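Local atomic coordinates of AB hydrolase-1 domain-containing protein (Parabacteroides distasonis, PDB entry 4Q34), a protein that is probably an esterase of the alpha/beta hydrolase family, its substrate not established. Residues 65-79 against 301-314. Sequence-based numbering, arbitrary orientation. Where two conformers were deposited one is given.
Sequences TPDGREGFQNIFLRR and MSDLNNIEVADLLS
Helices 72-78 and 306-314 cross at -47° with their axes 11.0 Å apart at closest approach, while the loops leading into them run close together, Thr65 CA lying 5.0 Å from Ser302 CA. Between the helices, the Phe72 side chain fits as a knob among Asn306, Val309, Ala310 and Leu313. Met301 CB covers one face of the Phe72 ring in a CH-pi contact, 3.7 Å from the centroid, and Phe76 CE2 lies over the centre of the opposite face. Ala310 CB also meets Ile75 CG2 and Phe76 CZ.

At the loops, the Arg69 chain bends at chi3 (-62°) and turns its guanidinium back to Asp67, which it grips side-on in a salt bridge through NE and NH2. Arg69 NH2 also donates to Ser302 O (3.0 Å) from above the carbonyl plane, and NH1 makes weak bonds to Asp303 O and Asn306 OD1. The Asn306 amide is held at its other end too: ND2 gives a nearly straight bond (168°) to Glu70 O, in the carbonyl plane, and a second to Met301 O. Replacing Arg69 by alanine would probably leave the Asp67 carboxylate without its charge partner and Ser302 O without this donor.

At the far end, Arg79 forms an end-on salt bridge in which NH1 and NH2 converge on Asp311 OD1 (2.9 Å from NH2), while NH1 hydrogen-bonds Ser314 OG within the guanidinium plane. An apolar centre flanked by polar clusters around Arg69 and Arg79 thus joins helix 72-78 to the chain's last helix, 306-319, itself packed on strand 192-198 of the central mixed sheet of the alpha/beta hydrolase fold, with polar bonds fixing both ends of the interface.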
ATOM      1  N   THR A  65     -11.573   8.347  -4.642  1.00 17.48           N
ATOM      2  CA  THR A  65     -12.827   8.062  -3.946  1.00 17.57           C
ATOM      3  C   THR A  65     -13.405   6.751  -4.470  1.00 17.11           C
ATOM      4  O   THR A  65     -13.057   6.271  -5.562  1.00 17.54           O
ATOM      5  CB  THR A  65     -13.829   9.228  -4.134  1.00 16.37           C
ATOM      6  OG1 THR A  65     -14.377   9.226  -5.472  1.00 17.71           O
ATOM      7  CG2 THR A  65     -13.193  10.552  -3.830  1.00 15.91           C
ATOM      8  N   PRO A  66     -14.351   6.154  -3.730  1.00 18.55           N
ATOM      9  CA  PRO A  66     -14.851   4.876  -4.214  1.00 19.89           C
ATOM     10  C   PRO A  66     -15.553   4.920  -5.592  1.00 18.70           C
ATOM     11  O   PRO A  66     -15.555   3.928  -6.331  1.00 21.22           O
ATOM     12  CB  PRO A  66     -15.805   4.408  -3.118  1.00 21.10           C
ATOM     13  CG  PRO A  66     -15.748   5.382  -2.030  1.00 22.66           C
ATOM     14  CD  PRO A  66     -14.855   6.536  -2.400  1.00 21.64           C
ATOM     15  N   ASP A  67     -16.107   6.081  -5.938  1.00 19.52           N
ATOM     16  CA  ASP A  67     -16.744   6.293  -7.217  1.00 20.12           C
ATOM     17  C   ASP A  67     -15.823   6.829  -8.310  1.00 20.27           C
ATOM     18  O   ASP A  67     -16.287   7.117  -9.414  1.00 20.80           O
ATOM     19  CB  ASP A  67     -17.949   7.214  -7.078  1.00 19.77           C
ATOM     20  CG  ASP A  67     -17.599   8.587  -6.552  1.00 20.42           C
ATOM     21  OD1 ASP A  67     -16.903   8.719  -5.517  1.00 22.49           O
ATOM     22  OD2 ASP A  67     -18.042   9.556  -7.197  1.00 24.07           O
ATOM     23  N   GLY A  68     -14.528   6.925  -8.029  1.00 20.31           N
ATOM     24  CA  GLY A  68     -13.540   7.191  -9.037  1.00 19.17           C
ATOM     25  C   GLY A  68     -13.049   8.624  -9.208  1.00 20.54           C
ATOM     26  O   GLY A  68     -12.345   8.907 -10.176  1.00 21.25           O
ATOM     27  N   ARG A  69     -13.354   9.505  -8.256  1.00 19.51           N
ATOM     28  CA  ARG A  69     -12.976  10.928  -8.302  1.00 20.40           C
ATOM     29  C   ARG A  69     -11.691  11.143  -7.515  1.00 20.12           C
ATOM     30  O   ARG A  69     -11.252  10.299  -6.725  1.00 18.06           O
ATOM     31  CB  ARG A  69     -14.093  11.816  -7.713  1.00 20.88           C
ATOM     32  CG  ARG A  69     -15.337  11.878  -8.576  1.00 21.92           C
ATOM     33  CD  ARG A  69     -16.468  12.624  -7.882  1.00 20.49           C
ATOM     34  NE  ARG A  69     -16.789  11.890  -6.678  1.00 18.96           N
ATOM     35  CZ  ARG A  69     -16.470  12.228  -5.432  1.00 20.21           C
ATOM     36  NH1 ARG A  69     -15.876  13.386  -5.145  1.00 23.48           N
ATOM     37  NH2 ARG A  69     -16.792  11.413  -4.452  1.00 18.76           N
ATOM     38  N   GLU A  70     -11.060  12.290  -7.719  1.00 18.90           N
ATOM     39  CA  GLU A  70      -9.829  12.577  -6.977  1.00 18.86           C
ATOM     40  C   GLU A  70     -10.111  12.773  -5.507  1.00 18.85           C
ATOM     41  O   GLU A  70     -11.130  13.374  -5.122  1.00 18.86           O
ATOM     42  CB  GLU A  70      -9.189  13.852  -7.530  1.00 20.92           C
ATOM     43  CG  GLU A  70      -8.628  13.677  -8.922  1.00 23.53           C
ATOM     44  CD  GLU A  70      -7.730  14.851  -9.236  1.00 28.72           C
ATOM     45  OE1 GLU A  70      -8.102  15.985  -8.838  1.00 35.88           O
ATOM     46  OE2 GLU A  70      -6.638  14.636  -9.773  1.00 24.84           O
ATOM     47  N   GLY A  71      -9.187  12.263  -4.682  1.00 16.03           N
ATOM     48  CA  GLY A  71      -9.161  12.516  -3.273  1.00 16.65           C
ATOM     49  C   GLY A  71      -8.126  13.536  -2.872  1.00 16.40           C
ATOM     50  O   GLY A  71      -7.476  14.204  -3.715  1.00 17.90           O
ATOM     51  N   PHE A  72      -7.973  13.666  -1.548  1.00 16.64           N
ATOM     52  CA  PHE A  72      -7.094  14.664  -0.956  1.00 15.94           C
ATOM     53  C   PHE A  72      -5.636  14.511  -1.404  1.00 16.74           C
ATOM     54  O   PHE A  72      -4.908  15.496  -1.503  1.00 16.80           O
ATOM     55  CB  PHE A  72      -7.180  14.609   0.587  1.00 18.25           C
ATOM     56  CG  PHE A  72      -8.347  15.372   1.167  1.00 16.56           C
ATOM     57  CD1 PHE A  72      -9.413  15.794   0.378  1.00 16.14           C
ATOM     58  CD2 PHE A  72      -8.362  15.713   2.510  1.00 18.51           C
ATOM     59  CE1 PHE A  72     -10.483  16.493   0.944  1.00 18.19           C
ATOM     60  CE2 PHE A  72      -9.418  16.415   3.074  1.00 18.86           C
ATOM     61  CZ  PHE A  72     -10.469  16.827   2.279  1.00 19.06           C
ATOM     62  N   GLN A  73      -5.207  13.270  -1.646  1.00 16.42           N
ATOM     63  CA  GLN A  73      -3.863  13.046  -2.154  1.00 17.88           C
ATOM     64  C   GLN A  73      -3.571  13.945  -3.389  1.00 17.52           C
ATOM     65  O   GLN A  73      -2.519  14.605  -3.474  1.00 18.54           O
ATOM     66  CB  GLN A  73      -3.656  11.581  -2.515  1.00 17.54           C
ATOM     67  CG  GLN A  73      -2.245  11.303  -3.045  1.00 18.50           C
ATOM     68  CD  GLN A  73      -1.968   9.830  -3.253  1.00 19.46           C
ATOM     69  OE1 GLN A  73      -2.856   9.059  -3.530  1.00 19.58           O
ATOM     70  NE2 GLN A  73      -0.713   9.417  -3.037  1.00 23.37           N
ATOM     71  N   ASN A  74      -4.477  13.901  -4.369  1.00 16.04           N
ATOM     72  CA  ASN A  74      -4.358  14.680  -5.585  1.00 16.75           C
ATOM     73  C   ASN A  74      -4.714  16.153  -5.385  1.00 18.64           C
ATOM     74  O   ASN A  74      -3.999  17.050  -5.904  1.00 18.51           O
ATOM     75  CB  ASN A  74      -5.239  14.108  -6.687  1.00 18.31           C
ATOM     76  CG  ASN A  74      -4.717  12.805  -7.264  1.00 16.30           C
ATOM     77  OD1 ASN A  74      -3.973  12.039  -6.615  1.00 18.08           O
ATOM     78  ND2 ASN A  74      -5.124  12.533  -8.480  1.00 17.64           N
ATOM     79  N   ILE A  75      -5.789  16.399  -4.649  1.00 18.35           N
ATOM     80  CA  ILE A  75      -6.282  17.758  -4.472  1.00 18.82           C
ATOM     81  C   ILE A  75      -5.250  18.659  -3.782  1.00 18.37           C
ATOM     82  O   ILE A  75      -4.999  19.779  -4.221  1.00 17.91           O
ATOM     83  CB  ILE A  75      -7.582  17.752  -3.668  1.00 19.95           C
ATOM     84  CG1 ILE A  75      -8.689  17.110  -4.489  1.00 19.72           C
ATOM     85  CG2 ILE A  75      -8.004  19.186  -3.231  1.00 20.59           C
ATOM     86  CD1 ILE A  75      -9.914  16.716  -3.686  1.00 19.56           C
ATOM     87  N   PHE A  76      -4.644  18.175  -2.700  1.00 17.86           N
ATOM     88  CA  PHE A  76      -3.675  18.989  -1.974  1.00 18.16           C
ATOM     89  C   PHE A  76      -2.317  19.060  -2.642  1.00 18.03           C
ATOM     90  O   PHE A  76      -1.660  20.075  -2.520  1.00 19.18           O
ATOM     91  CB  PHE A  76      -3.629  18.620  -0.487  1.00 17.56           C
ATOM     92  CG  PHE A  76      -4.837  19.146   0.236  1.00 17.78           C
ATOM     93  CD1 PHE A  76      -4.899  20.496   0.583  1.00 19.11           C
ATOM     94  CD2 PHE A  76      -5.965  18.362   0.382  1.00 18.59           C
ATOM     95  CE1 PHE A  76      -6.023  21.017   1.163  1.00 19.54           C
ATOM     96  CE2 PHE A  76      -7.132  18.880   0.973  1.00 18.97           C
ATOM     97  CZ  PHE A  76      -7.161  20.211   1.346  1.00 20.54           C
ATOM     98  N   LEU A  77      -1.948  18.019  -3.405  1.00 18.22           N
ATOM     99  CA  LEU A  77      -0.744  18.088  -4.225  1.00 17.46           C
ATOM    100  C   LEU A  77      -0.905  19.175  -5.280  1.00 17.43           C
ATOM    101  O   LEU A  77       0.021  19.964  -5.511  1.00 19.75           O
ATOM    102  CB  LEU A  77      -0.502  16.732  -4.905  1.00 17.46           C
ATOM    103  CG  LEU A  77       0.764  16.646  -5.752  1.00 18.35           C
ATOM    104  CD1 LEU A  77       1.988  16.907  -4.895  1.00 19.34           C
ATOM    105  CD2 LEU A  77       0.820  15.279  -6.424  1.00 21.67           C
ATOM    106  N   ARG A  78      -2.080  19.244  -5.887  1.00 17.44           N
ATOM    107  CA  ARG A  78      -2.372  20.279  -6.898  1.00 18.69           C
ATOM    108  C   ARG A  78      -2.308  21.689  -6.309  1.00 19.75           C
ATOM    109  O   ARG A  78      -1.920  22.657  -6.991  1.00 21.17           O
ATOM    110  CB  ARG A  78      -3.725  20.009  -7.560  1.00 21.21           C
ATOM    111  CG  ARG A  78      -3.974  20.938  -8.723  1.00 25.41           C
ATOM    112  CD  ARG A  78      -5.226  20.526  -9.486  1.00 28.82           C
ATOM    113  NE  ARG A  78      -5.004  19.268 -10.198  1.00 31.15           N
ATOM    114  CZ  ARG A  78      -5.573  18.111  -9.882  1.00 29.28           C
ATOM    115  NH1 ARG A  78      -6.480  18.052  -8.918  1.00 29.50           N
ATOM    116  NH2 ARG A  78      -5.267  17.031 -10.592  1.00 31.15           N
ATOM    117  N   ARG A  79      -2.653  21.805  -5.050  1.00 19.85           N
ATOM    118  CA  ARG A  79      -2.605  23.056  -4.295  1.00 19.84           C
ATOM    119  C   ARG A  79      -1.235  23.379  -3.702  1.00 19.39           C
ATOM    120  O   ARG A  79      -1.100  24.268  -2.861  1.00 20.02           O
ATOM    121  CB  ARG A  79      -3.678  23.001  -3.213  1.00 20.01           C
ATOM    122  CG  ARG A  79      -5.079  22.944  -3.795  1.00 20.81           C
ATOM    123  CD  ARG A  79      -6.194  22.820  -2.774  1.00 20.97           C
ATOM    124  NE  ARG A  79      -7.469  22.651  -3.493  1.00 22.09           N
ATOM    125  CZ  ARG A  79      -8.671  22.961  -3.027  1.00 25.60           C
ATOM    126  NH1 ARG A  79      -8.837  23.452  -1.795  1.00 23.12           N
ATOM    127  NH2 ARG A  79      -9.723  22.760  -3.821  1.00 23.10           N
HETATM  128  N   MSE A 301     -13.884  13.500   3.342  1.00 17.59           N
HETATM  129  CA  MSE A 301     -12.780  13.665   2.384  1.00 16.54           C
HETATM  130  C   MSE A 301     -12.972  12.927   1.110  1.00 16.16           C
HETATM  131  O   MSE A 301     -12.296  13.256   0.140  1.00 17.61           O
HETATM  132  CB  MSE A 301     -11.392  13.292   3.037  1.00 17.65           C
HETATM  133  CG  MSE A 301     -11.147  11.782   3.239  1.00 17.19           C
HETATM  134 SE   MSE A 301     -12.250  10.849   4.530  0.75 17.59          SE
HETATM  135  CE  MSE A 301     -11.703  11.816   6.076  1.00 17.70           C
ATOM    136  N   SER A 302     -13.859  11.915   1.048  1.00 16.95           N
ATOM    137  CA  SER A 302     -14.089  11.155  -0.217  1.00 16.00           C
ATOM    138  C   SER A 302     -15.531  11.251  -0.725  1.00 17.25           C
ATOM    139  O   SER A 302     -15.884  10.649  -1.734  1.00 18.10           O
ATOM    140  CB  SER A 302     -13.646   9.678  -0.084  1.00 19.19           C
ATOM    141  OG  SER A 302     -14.294   9.000   0.998  1.00 18.84           O
ATOM    142  N   ASP A 303     -16.348  11.999   0.001  1.00 17.73           N
ATOM    143  CA  ASP A 303     -17.749  12.211  -0.389  1.00 17.33           C
ATOM    144  C   ASP A 303     -17.845  12.996  -1.719  1.00 18.60           C
ATOM    145  O   ASP A 303     -16.864  13.579  -2.178  1.00 18.91           O
ATOM    146  CB  ASP A 303     -18.479  12.978   0.710  1.00 18.89           C
ATOM    147  CG  ASP A 303     -18.853  12.117   1.908  1.00 16.71           C
ATOM    148  OD1 ASP A 303     -18.844  10.857   1.850  1.00 19.72           O
ATOM    149  OD2 ASP A 303     -19.162  12.733   2.948  1.00 18.88           O
ATOM    150  N   LEU A 304     -19.049  13.064  -2.288  1.00 18.97           N
ATOM    151  CA  LEU A 304     -19.268  13.745  -3.577  1.00 20.17           C
ATOM    152  C   LEU A 304     -18.895  15.198  -3.555  1.00 19.47           C
ATOM    153  O   LEU A 304     -18.505  15.716  -4.604  1.00 22.26           O
ATOM    154  CB  LEU A 304     -20.719  13.605  -4.041  1.00 19.50           C
ATOM    155  CG  LEU A 304     -21.133  12.161  -4.373  1.00 20.81           C
ATOM    156  CD1 LEU A 304     -22.649  12.134  -4.624  1.00 23.84           C
ATOM    157  CD2 LEU A 304     -20.392  11.625  -5.591  1.00 21.22           C
ATOM    158  N   ASN A 305     -18.997  15.852  -2.396  1.00 18.78           N
ATOM    159  CA  ASN A 305     -18.664  17.283  -2.264  1.00 19.74           C
ATOM    160  C   ASN A 305     -17.285  17.479  -1.638  1.00 19.33           C
ATOM    161  O   ASN A 305     -17.045  18.480  -0.951  1.00 18.82           O
ATOM    162  CB  ASN A 305     -19.728  18.001  -1.404  1.00 21.96           C
ATOM    163  CG  ASN A 305     -19.819  17.453   0.010  1.00 21.97           C
ATOM    164  OD1 ASN A 305     -19.222  16.425   0.344  1.00 21.99           O
ATOM    165  ND2 ASN A 305     -20.524  18.166   0.868  1.00 21.80           N
ATOM    166  N   ASN A 306     -16.396  16.524  -1.845  1.00 19.08           N
ATOM    167  CA  ASN A 306     -15.107  16.567  -1.156  1.00 17.64           C
ATOM    168  C   ASN A 306     -14.232  17.766  -1.538  1.00 19.33           C
ATOM    169  O   ASN A 306     -13.378  18.188  -0.757  1.00 19.12           O
ATOM    170  CB  ASN A 306     -14.328  15.259  -1.248  1.00 17.65           C
ATOM    171  CG  ASN A 306     -13.797  14.950  -2.639  1.00 18.83           C
ATOM    172  OD1 ASN A 306     -14.278  15.422  -3.646  1.00 18.40           O
ATOM    173  ND2 ASN A 306     -12.745  14.116  -2.675  1.00 16.66           N
ATOM    174  N   ILE A 307     -14.464  18.328  -2.723  1.00 19.58           N
ATOM    175  CA  ILE A 307     -13.730  19.540  -3.081  1.00 19.62           C
ATOM    176  C   ILE A 307     -14.130  20.690  -2.150  1.00 20.12           C
ATOM    177  O   ILE A 307     -13.314  21.481  -1.708  1.00 21.01           O
ATOM    178  CB  ILE A 307     -13.883  19.887  -4.588  1.00 21.89           C
ATOM    179  CG1 ILE A 307     -13.230  18.779  -5.451  1.00 23.02           C
ATOM    180  CG2 ILE A 307     -13.299  21.270  -4.871  1.00 24.09           C
ATOM    181  CD1 ILE A 307     -13.499  18.849  -6.952  1.00 28.50           C
ATOM    182  N   GLU A 308     -15.422  20.828  -1.894  1.00 20.00           N
ATOM    183  CA  GLU A 308     -15.914  21.823  -0.955  0.50 20.69           C
ATOM    184  C   GLU A 308     -15.352  21.545   0.434  1.00 19.00           C
ATOM    185  O   GLU A 308     -15.028  22.471   1.174  1.00 19.31           O
ATOM    186  CB  GLU A 308     -17.457  21.835  -0.909  0.50 22.24           C
ATOM    187  CG  GLU A 308     -18.114  22.112  -2.258  0.50 27.18           C
ATOM    188  CD  GLU A 308     -19.637  22.096  -2.189  0.50 31.02           C
ATOM    189  OE1 GLU A 308     -20.213  22.828  -1.376  0.50 37.57           O
ATOM    190  OE2 GLU A 308     -20.259  21.347  -2.962  0.50 37.58           O
ATOM    191  N   VAL A 309     -15.229  20.261   0.799  1.00 19.05           N
ATOM    192  CA  VAL A 309     -14.673  19.878   2.115  1.00 18.67           C
ATOM    193  C   VAL A 309     -13.182  20.335   2.139  1.00 18.51           C
ATOM    194  O   VAL A 309     -12.727  20.951   3.103  1.00 17.52           O
ATOM    195  CB  VAL A 309     -14.829  18.375   2.353  1.00 17.40           C
ATOM    196  CG1 VAL A 309     -14.154  17.959   3.642  1.00 17.17           C
ATOM    197  CG2 VAL A 309     -16.323  17.959   2.407  1.00 19.74           C
ATOM    198  N   ALA A 310     -12.495  20.105   1.031  1.00 19.25           N
ATOM    199  CA  ALA A 310     -11.086  20.507   0.886  1.00 17.99           C
ATOM    200  C   ALA A 310     -10.945  22.028   0.971  1.00 18.57           C
ATOM    201  O   ALA A 310     -10.039  22.528   1.612  1.00 17.77           O
ATOM    202  CB  ALA A 310     -10.493  19.984  -0.414  1.00 17.98           C
ATOM    203  N   ASP A 311     -11.869  22.780   0.358  1.00 19.86           N
ATOM    204  CA  ASP A 311     -11.800  24.224   0.434  1.00 19.26           C
ATOM    205  C   ASP A 311     -11.872  24.764   1.878  1.00 18.87           C
ATOM    206  O   ASP A 311     -11.197  25.743   2.238  1.00 17.16           O
ATOM    207  CB  ASP A 311     -12.919  24.883  -0.401  1.00 20.19           C
ATOM    208  CG  ASP A 311     -12.726  24.723  -1.915  1.00 25.00           C
ATOM    209  OD1 ASP A 311     -11.623  24.398  -2.384  1.00 23.68           O
ATOM    210  OD2 ASP A 311     -13.726  24.917  -2.648  1.00 27.31           O
ATOM    211  N   LEU A 312     -12.702  24.119   2.691  1.00 17.90           N
ATOM    212  CA  LEU A 312     -12.831  24.472   4.107  0.50 18.28           C
ATOM    213  C   LEU A 312     -11.521  24.252   4.813  1.00 19.41           C
ATOM    214  O   LEU A 312     -11.070  25.105   5.588  1.00 19.46           O
ATOM    215  CB  LEU A 312     -13.892  23.635   4.822  0.50 17.81           C
ATOM    216  CG  LEU A 312     -15.341  24.052   4.646  0.50 16.74           C
ATOM    217  CD1 LEU A 312     -16.169  22.963   5.302  0.50 16.58           C
ATOM    218  CD2 LEU A 312     -15.594  25.421   5.260  0.50 17.57           C
ATOM    219  N   LEU A 313     -10.906  23.106   4.558  1.00 19.05           N
ATOM    220  CA  LEU A 313      -9.606  22.852   5.136  1.00 18.69           C
ATOM    221  C   LEU A 313      -8.543  23.874   4.646  1.00 17.59           C
ATOM    222  O   LEU A 313      -7.762  24.399   5.462  1.00 19.83           O
ATOM    223  CB  LEU A 313      -9.146  21.409   4.869  1.00 19.54           C
ATOM    224  CG  LEU A 313      -7.776  21.020   5.442  1.00 19.92           C
ATOM    225  CD1 LEU A 313      -7.634  21.258   6.938  1.00 18.73           C
ATOM    226  CD2 LEU A 313      -7.476  19.578   5.064  1.00 21.84           C
ATOM    227  N   SER A 314      -8.480  24.130   3.349  1.00 17.26           N
ATOM    228  CA  SER A 314      -7.505  25.124   2.811  1.00 18.63           C
ATOM    229  C   SER A 314      -7.696  26.482   3.492  1.00 19.18           C
ATOM    230  O   SER A 314      -6.759  27.179   3.775  1.00 18.61           O
ATOM    231  CB  SER A 314      -7.664  25.322   1.309  1.00 18.68           C
ATOM    232  OG  SER A 314      -7.177  24.219   0.570  1.00 17.42           O
TER
HETATM  233  O   HOH W   1     -12.395  15.354  -6.481  1.00 24.03           O
HETATM  234  O   HOH W   2      -9.677  12.277   0.212  1.00 17.61           O